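Local coordinates for conserved hypothetical protein (Archaeoglobus fulgidus, PDB 1I0R) that catalyses the NAD(P)H-dependent reduction of chelated ferric iron to ferrous iron, working as a flavin-binding homodimer of the non-flavoprotein flavin reductase family, at residues S10-Y14 against L145-Y150; L13-S18 against A61-L67; K24-I28 against N50-A55. All blocks are in the same frame, centred on the assembly; numbering follows the deposited sequence.

Interaction 1. Residues S10-Y14 against L145-Y150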
loop_
_atom_site.group_PDB
_atom_site.type_symbol
_atom_site.label_atom_id
_atom_site.label_comp_id
_atom_site.label_asym_id
_atom_site.label_seq_id
_atom_site.Cartn_x
_atom_site.Cartn_y
_atom_site.Cartn_z
ATOM N N SER B 10 -1.039 -6.840 0.333
ATOM C CA SER B 10 -2.216 -6.407 -0.443
ATOM C C SER B 10 -2.076 -5.033 -1.129
ATOM O O SER B 10 -1.490 -4.097 -0.585
ATOM C CB SER B 10 -3.462 -6.381 0.474
ATOM O OG SER B 10 -3.791 -7.695 0.944
ATOM N N TYR B 11 -2.627 -4.922 -2.344
ATOM C CA TYR B 11 -2.586 -3.675 -3.110
ATOM C C TYR B 11 -3.883 -3.439 -3.869
ATOM O O TYR B 11 -4.697 -4.350 -4.049
ATOM C CB TYR B 11 -1.502 -3.711 -4.198
ATOM C CG TYR B 11 -0.096 -4.053 -3.773
ATOM C CD1 TYR B 11 0.285 -5.376 -3.542
ATOM C CD2 TYR B 11 0.851 -3.047 -3.598
ATOM C CE1 TYR B 11 1.580 -5.689 -3.134
ATOM C CE2 TYR B 11 2.143 -3.335 -3.202
ATOM C CZ TYR B 11 2.509 -4.657 -2.958
ATOM O OH TYR B 11 3.748 -4.971 -2.473
ATOM N N GLY B 12 -4.054 -2.195 -4.308
ATOM C CA GLY B 12 -5.198 -1.875 -5.156
ATOM C C GLY B 12 -4.672 -1.904 -6.600
ATOM O O GLY B 12 -3.575 -2.385 -6.860
ATOM N N LEU B 13 -5.490 -1.443 -7.553
ATOM C CA LEU B 13 -5.049 -1.332 -8.964
ATOM C C LEU B 13 -5.491 0.067 -9.410
ATOM O O LEU B 13 -6.639 0.469 -9.219
ATOM C CB LEU B 13 -5.654 -2.416 -9.867
ATOM C CG LEU B 13 -4.764 -2.606 -11.106
ATOM C CD1 LEU B 13 -3.389 -3.207 -10.696
ATOM C CD2 LEU B 13 -5.466 -3.529 -12.107
ATOM N N TYR B 14 -4.550 0.798 -9.998
ATOM C CA TYR B 14 -4.769 2.201 -10.342
ATOM C C TYR B 14 -4.158 2.585 -11.663
ATOM O O TYR B 14 -3.343 1.858 -12.222
ATOM C CB TYR B 14 -4.074 3.094 -9.292
ATOM C CG TYR B 14 -4.245 2.665 -7.839
ATOM C CD1 TYR B 14 -3.412 1.709 -7.258
ATOM C CD2 TYR B 14 -5.273 3.190 -7.082
ATOM C CE1 TYR B 14 -3.617 1.284 -5.929
ATOM C CE2 TYR B 14 -5.488 2.778 -5.770
ATOM C CZ TYR B 14 -4.661 1.826 -5.202
ATOM O OH TYR B 14 -4.954 1.417 -3.909
ATOM N N LEU B 145 -11.235 -2.568 -7.563
ATOM C CA LEU B 145 -10.487 -3.718 -8.050
ATOM C C LEU B 145 -9.181 -3.825 -7.264
ATOM O O LEU B 145 -8.404 -2.880 -7.219
ATOM C CB LEU B 145 -10.168 -3.539 -9.547
ATOM C CG LEU B 145 -9.293 -4.603 -10.236
ATOM C CD1 LEU B 145 -10.006 -5.954 -10.167
ATOM C CD2 LEU B 145 -9.012 -4.213 -11.700
ATOM N N THR B 146 -8.948 -4.960 -6.616
ATOM C CA THR B 146 -7.698 -5.131 -5.879
ATOM C C THR B 146 -6.713 -5.824 -6.806
ATOM O O THR B 146 -7.108 -6.396 -7.821
ATOM C CB THR B 146 -7.871 -6.001 -4.624
ATOM O OG1 THR B 146 -8.176 -7.342 -5.012
ATOM C CG2 THR B 146 -8.992 -5.464 -3.755
ATOM N N TYR B 147 -5.430 -5.750 -6.479
ATOM C CA TYR B 147 -4.398 -6.391 -7.289
ATOM C C TYR B 147 -4.577 -7.909 -7.304
ATOM O O TYR B 147 -4.409 -8.549 -8.345
ATOM C CB TYR B 147 -3.008 -6.018 -6.751
ATOM C CG TYR B 147 -1.849 -6.661 -7.476
ATOM C CD1 TYR B 147 -1.551 -6.320 -8.791
ATOM C CD2 TYR B 147 -1.025 -7.586 -6.833
ATOM C CE1 TYR B 147 -0.453 -6.883 -9.454
ATOM C CE2 TYR B 147 0.076 -8.159 -7.486
ATOM C CZ TYR B 147 0.354 -7.797 -8.792
ATOM O OH TYR B 147 1.465 -8.322 -9.430
ATOM N N ALA B 148 -4.928 -8.481 -6.154
ATOM C CA ALA B 148 -5.125 -9.919 -6.069
ATOM C C ALA B 148 -6.307 -10.318 -6.958
ATOM O O ALA B 148 -6.255 -11.366 -7.605
ATOM C CB ALA B 148 -5.370 -10.328 -4.623
ATOM N N ASP B 149 -7.351 -9.484 -6.991
ATOM C CA ASP B 149 -8.550 -9.725 -7.816
ATOM C C ASP B 149 -8.113 -9.792 -9.272
ATOM O O ASP B 149 -8.442 -10.727 -9.998
ATOM C CB ASP B 149 -9.562 -8.566 -7.714
ATOM C CG ASP B 149 -10.321 -8.535 -6.401
ATOM O OD1 ASP B 149 -10.770 -7.417 -6.011
ATOM O OD2 ASP B 149 -10.500 -9.607 -5.776
ATOM N N TYR B 150 -7.382 -8.763 -9.692
ATOM C CA TYR B 150 -6.897 -8.673 -11.057
ATOM C C TYR B 150 -6.159 -9.945 -11.456
ATOM O O TYR B 150 -6.381 -10.503 -12.535
ATOM C CB TYR B 150 -5.975 -7.457 -11.189
ATOM C CG TYR B 150 -5.239 -7.379 -12.502
ATOM C CD1 TYR B 150 -5.906 -7.052 -13.683
ATOM C CD2 TYR B 150 -3.884 -7.684 -12.569
ATOM C CE1 TYR B 150 -5.235 -7.036 -14.901
ATOM C CE2 TYR B 150 -3.208 -7.671 -13.775
ATOM C CZ TYR B 150 -3.882 -7.347 -14.933
ATOM O OH TYR B 150 -3.182 -7.315 -16.116
HETATM O O HOH W 1 -4.095 -7.365 -3.397
HETATM O O HOH W 2 -8.338 -0.303 -6.947
#
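A nearly linear hydrogen bond, from Tyr147 N to Tyr11 O at 2.9 Å, ties the start of a helix to the loop that leads into the first barrel strand. A second backbone bond, Leu13 N to Leu145 O at 3.3 Å, is bent and weak, but a water also bridges the two atoms, accepting from Leu13 N (3.1 Å) and donating to Leu145 O (2.6 Å). Another water accepts from both Tyr11 N (3.0 Å) and Ala148 N (3.1 Å), so an amide of the first helical turn, which has no carbonyl of its own helix to bond, finds a partner. Thr146 and Asp149 complete that turn with a capping box: Thr146 N donates to Asp149 OD1 (3.1 Å) and Asp149 N to Thr146 OG1, whose position is less certain. The example illustrates how a helix start can be satisfied by its own cap, an adjoining loop and solvent together.

Packing spreads from Leu13. Its CD2 lies 3.6 Å from Leu145 CD2 and makes an off-centre CH-pi contact with the Tyr150 ring, while its CD1 meets the edge of the Tyr147 ring. The Tyr11 and Tyr147 rings meet obliquely, their CB atoms 3.8 Å apart. Residues 147-150 belong to the NADP(+) site, so the contact sets part of that site beside the loop that enters the barrel. Tyr11 OH bonds to Gln34 N of the second subunit. Within the chain, Leu13, Leu145 and Tyr150 rest on Ile76 of helix 73-78, and Tyr11 and Tyr147 touch Asn30 of strand 23-37.

Interaction 2. Residues L13-S18 against A61-L67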
loop_
_atom_site.group_PDB
_atom_site.type_symbol
_atom_site.label_atom_id
_atom_site.label_comp_id
_atom_site.label_asym_id
_atom_site.label_seq_id
_atom_site.Cartn_x
_atom_site.Cartn_y
_atom_site.Cartn_z
ATOM N N LEU B 13 -5.490 -1.443 -7.553
ATOM C CA LEU B 13 -5.049 -1.332 -8.964
ATOM C C LEU B 13 -5.491 0.067 -9.410
ATOM O O LEU B 13 -6.639 0.469 -9.219
ATOM C CB LEU B 13 -5.654 -2.416 -9.867
ATOM C CG LEU B 13 -4.764 -2.606 -11.106
ATOM C CD1 LEU B 13 -3.389 -3.207 -10.696
ATOM C CD2 LEU B 13 -5.466 -3.529 -12.107
ATOM N N TYR B 14 -4.550 0.798 -9.998
ATOM C CA TYR B 14 -4.769 2.201 -10.342
ATOM C C TYR B 14 -4.158 2.585 -11.663
ATOM O O TYR B 14 -3.343 1.858 -12.222
ATOM C CB TYR B 14 -4.074 3.094 -9.292
ATOM C CG TYR B 14 -4.245 2.665 -7.839
ATOM C CD1 TYR B 14 -3.412 1.709 -7.258
ATOM C CD2 TYR B 14 -5.273 3.190 -7.082
ATOM C CE1 TYR B 14 -3.617 1.284 -5.929
ATOM C CE2 TYR B 14 -5.488 2.778 -5.770
ATOM C CZ TYR B 14 -4.661 1.826 -5.202
ATOM O OH TYR B 14 -4.954 1.417 -3.909
ATOM N N ILE B 15 -4.599 3.739 -12.159
ATOM C CA ILE B 15 -3.973 4.332 -13.318
ATOM C C ILE B 15 -3.309 5.560 -12.701
ATOM O O ILE B 15 -3.973 6.335 -11.980
ATOM C CB ILE B 15 -4.955 4.883 -14.373
ATOM C CG1 ILE B 15 -5.926 3.823 -14.871
ATOM C CG2 ILE B 15 -4.119 5.447 -15.549
ATOM C CD1 ILE B 15 -6.899 4.388 -15.947
ATOM N N VAL B 16 -2.010 5.736 -12.940
ATOM C CA VAL B 16 -1.294 6.920 -12.443
ATOM C C VAL B 16 -1.006 7.771 -13.687
ATOM O O VAL B 16 -0.439 7.273 -14.670
ATOM C CB VAL B 16 0.029 6.550 -11.717
ATOM C CG1 VAL B 16 0.792 7.815 -11.306
ATOM C CG2 VAL B 16 -0.298 5.708 -10.451
ATOM N N THR B 17 -1.397 9.049 -13.639
ATOM C CA THR B 17 -1.231 9.926 -14.803
ATOM C C THR B 17 -0.407 11.178 -14.554
ATOM O O THR B 17 -0.230 11.620 -13.416
ATOM C CB THR B 17 -2.614 10.371 -15.327
ATOM O OG1 THR B 17 -3.349 10.985 -14.259
ATOM C CG2 THR B 17 -3.406 9.186 -15.863
ATOM N N SER B 18 0.121 11.760 -15.635
ATOM C CA SER B 18 0.884 12.988 -15.512
ATOM C C SER B 18 0.931 13.589 -16.903
ATOM O O SER B 18 0.320 13.053 -17.813
ATOM C CB SER B 18 2.303 12.726 -15.000
ATOM O OG SER B 18 2.909 13.935 -14.601
ATOM N N ALA B 61 3.709 16.771 -10.740
ATOM C CA ALA B 61 2.317 16.498 -10.394
ATOM C C ALA B 61 1.863 15.153 -10.926
ATOM O O ALA B 61 2.446 14.629 -11.866
ATOM C CB ALA B 61 1.398 17.613 -10.936
ATOM N N PHE B 62 0.846 14.579 -10.298
ATOM C CA PHE B 62 0.310 13.313 -10.767
ATOM C C PHE B 62 -1.146 13.123 -10.391
ATOM O O PHE B 62 -1.665 13.775 -9.460
ATOM C CB PHE B 62 1.172 12.102 -10.267
ATOM C CG PHE B 62 1.159 11.873 -8.761
ATOM C CD1 PHE B 62 0.148 11.118 -8.158
ATOM C CD2 PHE B 62 2.197 12.359 -7.967
ATOM C CE1 PHE B 62 0.181 10.859 -6.767
ATOM C CE2 PHE B 62 2.246 12.107 -6.590
ATOM C CZ PHE B 62 1.238 11.361 -5.996
ATOM N N GLY B 63 -1.809 12.242 -11.130
ATOM C CA GLY B 63 -3.190 11.932 -10.844
ATOM C C GLY B 63 -3.303 10.448 -10.570
ATOM O O GLY B 63 -2.470 9.671 -11.047
ATOM N N VAL B 64 -4.322 10.053 -9.813
ATOM C CA VAL B 64 -4.540 8.642 -9.514
ATOM C C VAL B 64 -6.012 8.316 -9.761
ATOM O O VAL B 64 -6.895 8.995 -9.226
ATOM C CB VAL B 64 -4.237 8.287 -8.013
ATOM C CG1 VAL B 64 -4.603 6.818 -7.730
ATOM C CG2 VAL B 64 -2.764 8.507 -7.708
ATOM N N SER B 65 -6.278 7.303 -10.584
ATOM C CA SER B 65 -7.644 6.839 -10.813
ATOM C C SER B 65 -7.767 5.474 -10.107
ATOM O O SER B 65 -6.981 4.560 -10.390
ATOM C CB SER B 65 -7.902 6.623 -12.302
ATOM O OG SER B 65 -7.740 7.837 -13.007
ATOM N N VAL B 66 -8.721 5.325 -9.188
ATOM C CA VAL B 66 -8.889 4.035 -8.500
ATOM C C VAL B 66 -9.851 3.204 -9.344
ATOM O O VAL B 66 -11.036 3.534 -9.455
ATOM C CB VAL B 66 -9.451 4.239 -7.071
ATOM C CG1 VAL B 66 -9.527 2.886 -6.332
ATOM C CG2 VAL B 66 -8.551 5.199 -6.303
ATOM N N LEU B 67 -9.345 2.131 -9.942
ATOM C CA LEU B 67 -10.177 1.316 -10.831
ATOM C C LEU B 67 -11.279 0.503 -10.178
ATOM O O LEU B 67 -11.109 -0.030 -9.088
ATOM C CB LEU B 67 -9.294 0.386 -11.667
ATOM C CG LEU B 67 -8.270 1.110 -12.544
ATOM C CD1 LEU B 67 -7.254 0.117 -13.133
ATOM C CD2 LEU B 67 -9.022 1.872 -13.637
HETATM O O HOH W 3 -6.037 9.918 -13.454
#
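Strands 14-18 and 61-67 run antiparallel, axes 4.5 Å apart at closest approach, directions 155° apart. Ile15-Ser65 and Thr17-Gly63 are hydrogen-bonded pairs, joined by Ile15 N-Ser65 O (3.1 Å), Ser65 N-Ile15 O (2.9 Å), Thr17 N-Gly63 O (2.9 Å) and Gly63 N-Thr17 O (2.8 Å); Tyr14-Val66 and Val16-Val64 are the non-hydrogen-bonded pairs between. Leu67 N-Leu13 O (3.3 Å) extends the ladder at one end, Ser18 OG-Ala61 O (2.9 Å) at the other.

Tyr14, Val16, Val64 and Val66 share one face, where Tyr14 CD2 approaches Val64 CG1 to 3.7 Å. Ile15, Thr17 and Ser65 occupy the other, where a CB on Gly63 would clash with Thr17 OG1. There a water donates to Thr17 OG1 (3.0 Å) and Ser65 OG (2.7 Å), which also bond to Pro103 O and Val105 O respectively. This pairing closes the six-stranded barrel, joining its first strand to its fourth. The seam is thus backbone-bonded, largely apolar on the face of Tyr14, whose hydroxyl reaches Ser10 of the second subunit, and mixed on the other.

Interaction 3. Residues K24-I28 against N50-A55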
loop_
_atom_site.group_PDB
_atom_site.type_symbol
_atom_site.label_atom_id
_atom_site.label_comp_id
_atom_site.label_asym_id
_atom_site.label_seq_id
_atom_site.Cartn_x
_atom_site.Cartn_y
_atom_site.Cartn_z
ATOM N N LYS B 24 0.319 13.863 -22.587
ATOM C CA LYS B 24 -0.317 13.126 -21.490
ATOM C C LYS B 24 0.361 11.768 -21.359
ATOM O O LYS B 24 0.725 11.155 -22.364
ATOM C CB LYS B 24 -1.808 12.907 -21.772
ATOM C CG LYS B 24 -2.643 14.197 -21.874
ATOM C CD LYS B 24 -4.145 13.926 -22.037
ATOM C CE LYS B 24 -4.495 13.186 -23.332
ATOM N NZ LYS B 24 -4.160 13.953 -24.557
ATOM N N CYS B 25 0.524 11.304 -20.116
ATOM C CA CYS B 25 1.136 10.000 -19.852
ATOM C C CYS B 25 0.309 9.272 -18.800
ATOM O O CYS B 25 -0.394 9.899 -18.010
ATOM C CB CYS B 25 2.550 10.142 -19.304
ATOM S SG CYS B 25 3.790 10.868 -20.414
ATOM N N GLY B 26 0.375 7.951 -18.810
ATOM C CA GLY B 26 -0.368 7.198 -17.808
ATOM C C GLY B 26 0.113 5.764 -17.788
ATOM O O GLY B 26 0.550 5.243 -18.804
ATOM N N GLN B 27 0.059 5.127 -16.621
ATOM C CA GLN B 27 0.473 3.738 -16.510
ATOM C C GLN B 27 -0.339 3.060 -15.416
ATOM O O GLN B 27 -0.859 3.722 -14.515
ATOM C CB GLN B 27 1.956 3.618 -16.143
ATOM C CG GLN B 27 2.260 4.054 -14.721
ATOM C CD GLN B 27 3.624 3.593 -14.212
ATOM O OE1 GLN B 27 4.640 4.253 -14.434
ATOM N NE2 GLN B 27 3.646 2.454 -13.511
ATOM N N ILE B 28 -0.488 1.748 -15.522
ATOM C CA ILE B 28 -1.175 1.007 -14.463
ATOM C C ILE B 28 -0.150 0.853 -13.350
ATOM O O ILE B 28 1.048 0.689 -13.598
ATOM C CB ILE B 28 -1.592 -0.408 -14.936
ATOM C CG1 ILE B 28 -2.736 -0.307 -15.953
ATOM C CG2 ILE B 28 -2.049 -1.251 -13.741
ATOM C CD1 ILE B 28 -3.963 0.456 -15.450
ATOM N N ASN B 50 9.925 3.910 -16.988
ATOM C CA ASN B 50 8.619 4.288 -17.540
ATOM C C ASN B 50 8.464 5.761 -17.917
ATOM O O ASN B 50 9.002 6.642 -17.259
ATOM C CB ASN B 50 7.492 3.940 -16.554
ATOM C CG ASN B 50 7.552 2.505 -16.074
ATOM O OD1 ASN B 50 8.238 1.662 -16.660
ATOM N ND2 ASN B 50 6.821 2.216 -15.007
ATOM N N ASP B 51 7.708 6.032 -18.980
ATOM C CA ASP B 51 7.503 7.413 -19.380
ATOM C C ASP B 51 6.742 8.224 -18.334
ATOM O O ASP B 51 6.993 9.425 -18.170
ATOM C CB ASP B 51 6.762 7.487 -20.723
ATOM C CG ASP B 51 7.574 6.912 -21.871
ATOM O OD1 ASP B 51 8.801 7.159 -21.935
ATOM O OD2 ASP B 51 6.975 6.217 -22.731
ATOM N N THR B 52 5.821 7.576 -17.618
ATOM C CA THR B 52 5.048 8.275 -16.600
ATOM C C THR B 52 5.989 8.713 -15.475
ATOM O O THR B 52 5.832 9.802 -14.918
ATOM C CB THR B 52 3.897 7.381 -16.070
ATOM O OG1 THR B 52 3.047 7.001 -17.167
ATOM C CG2 THR B 52 3.038 8.143 -15.052
ATOM N N HIS B 53 6.973 7.876 -15.146
ATOM C CA HIS B 53 7.936 8.247 -14.113
ATOM C C HIS B 53 8.597 9.579 -14.516
ATOM O O HIS B 53 8.663 10.532 -13.729
ATOM C CB HIS B 53 9.022 7.155 -13.972
ATOM C CG HIS B 53 10.251 7.613 -13.241
ATOM N ND1 HIS B 53 10.447 7.412 -11.886
ATOM C CD2 HIS B 53 11.328 8.314 -13.672
ATOM C CE1 HIS B 53 11.584 7.973 -11.517
ATOM N NE2 HIS B 53 12.137 8.530 -12.585
ATOM N N ASN B 54 9.084 9.646 -15.750
ATOM C CA ASN B 54 9.752 10.852 -16.192
ATOM C C ASN B 54 8.827 12.057 -16.267
ATOM O O ASN B 54 9.269 13.171 -16.003
ATOM C CB ASN B 54 10.456 10.602 -17.534
ATOM C CG ASN B 54 11.427 9.430 -17.468
ATOM O OD1 ASN B 54 12.063 9.195 -16.437
ATOM N ND2 ASN B 54 11.559 8.697 -18.572
ATOM N N ALA B 55 7.551 11.839 -16.598
ATOM C CA ALA B 55 6.585 12.941 -16.673
ATOM C C ALA B 55 6.339 13.502 -15.279
ATOM O O ALA B 55 6.230 14.708 -15.087
ATOM C CB ALA B 55 5.266 12.462 -17.291
#
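One polar bond spans this strand-helix contact: Asn50 ND2 donates to Gln27 OE1 at 3.0 Å. The other end of the same amide turns back on its own strand, with Gln27 NE2 bonded to Ile28 O at 3.1 Å, so both polar atoms of the Gln27 amide are engaged. Asn50 stands at the N-cap position of helix 51-59, yet its side chain reaches across to the strand and makes no capping bond.

Gln27, Ile28, Asn50, Asp51 and Thr52 all belong to the FMN site, which here draws on a barrel strand and on the N-terminal end of a helix. The helix packs across the strand face that carries Cys25 and Gln27, and also touches strands 14-20 and 40-47; its segment axis passes 7.4 Å from that of strand 24-28 at an angle of 127°. Charged partners extend the site: Asp51 forms a salt bridge with Arg82, and Lys89 NZ bonds to Gly26 O.

Van der Waals contacts fill the interface. Thr52 points toward the strand, where Thr52 OG1 sits 3.2 Å from Gly26 C and 3.8 Å from Cys25 CB. Further along, Cys25 SG packs on Ala55 CB at 3.8 Å, one helical turn on from Asp51.

Interaction 2 is the core of the set, since every touching residue is buried and its ladder of backbone bonds closes the barrel. Interactions 1 and 3 are only partly buried and lie on opposite sides of the chain's centre, each setting the beginning of a helix beside the loop entering the barrel in one case, with NADP(+)-site residues, and a barrel strand in the other, with FMN-site residues. Accordingly, interaction 1 combines backbone bonds, waters and aromatic packing, whereas interaction 3 has one side-chain amide bond, with Cys25, Thr52 and Ala55 packing beside it. Leu13 and Tyr14 are common to interactions 1 and 2; neighbouring strands 14-20 and 23-37 join interactions 2 and 3 through bonds such as Val16 N to Gln27 O.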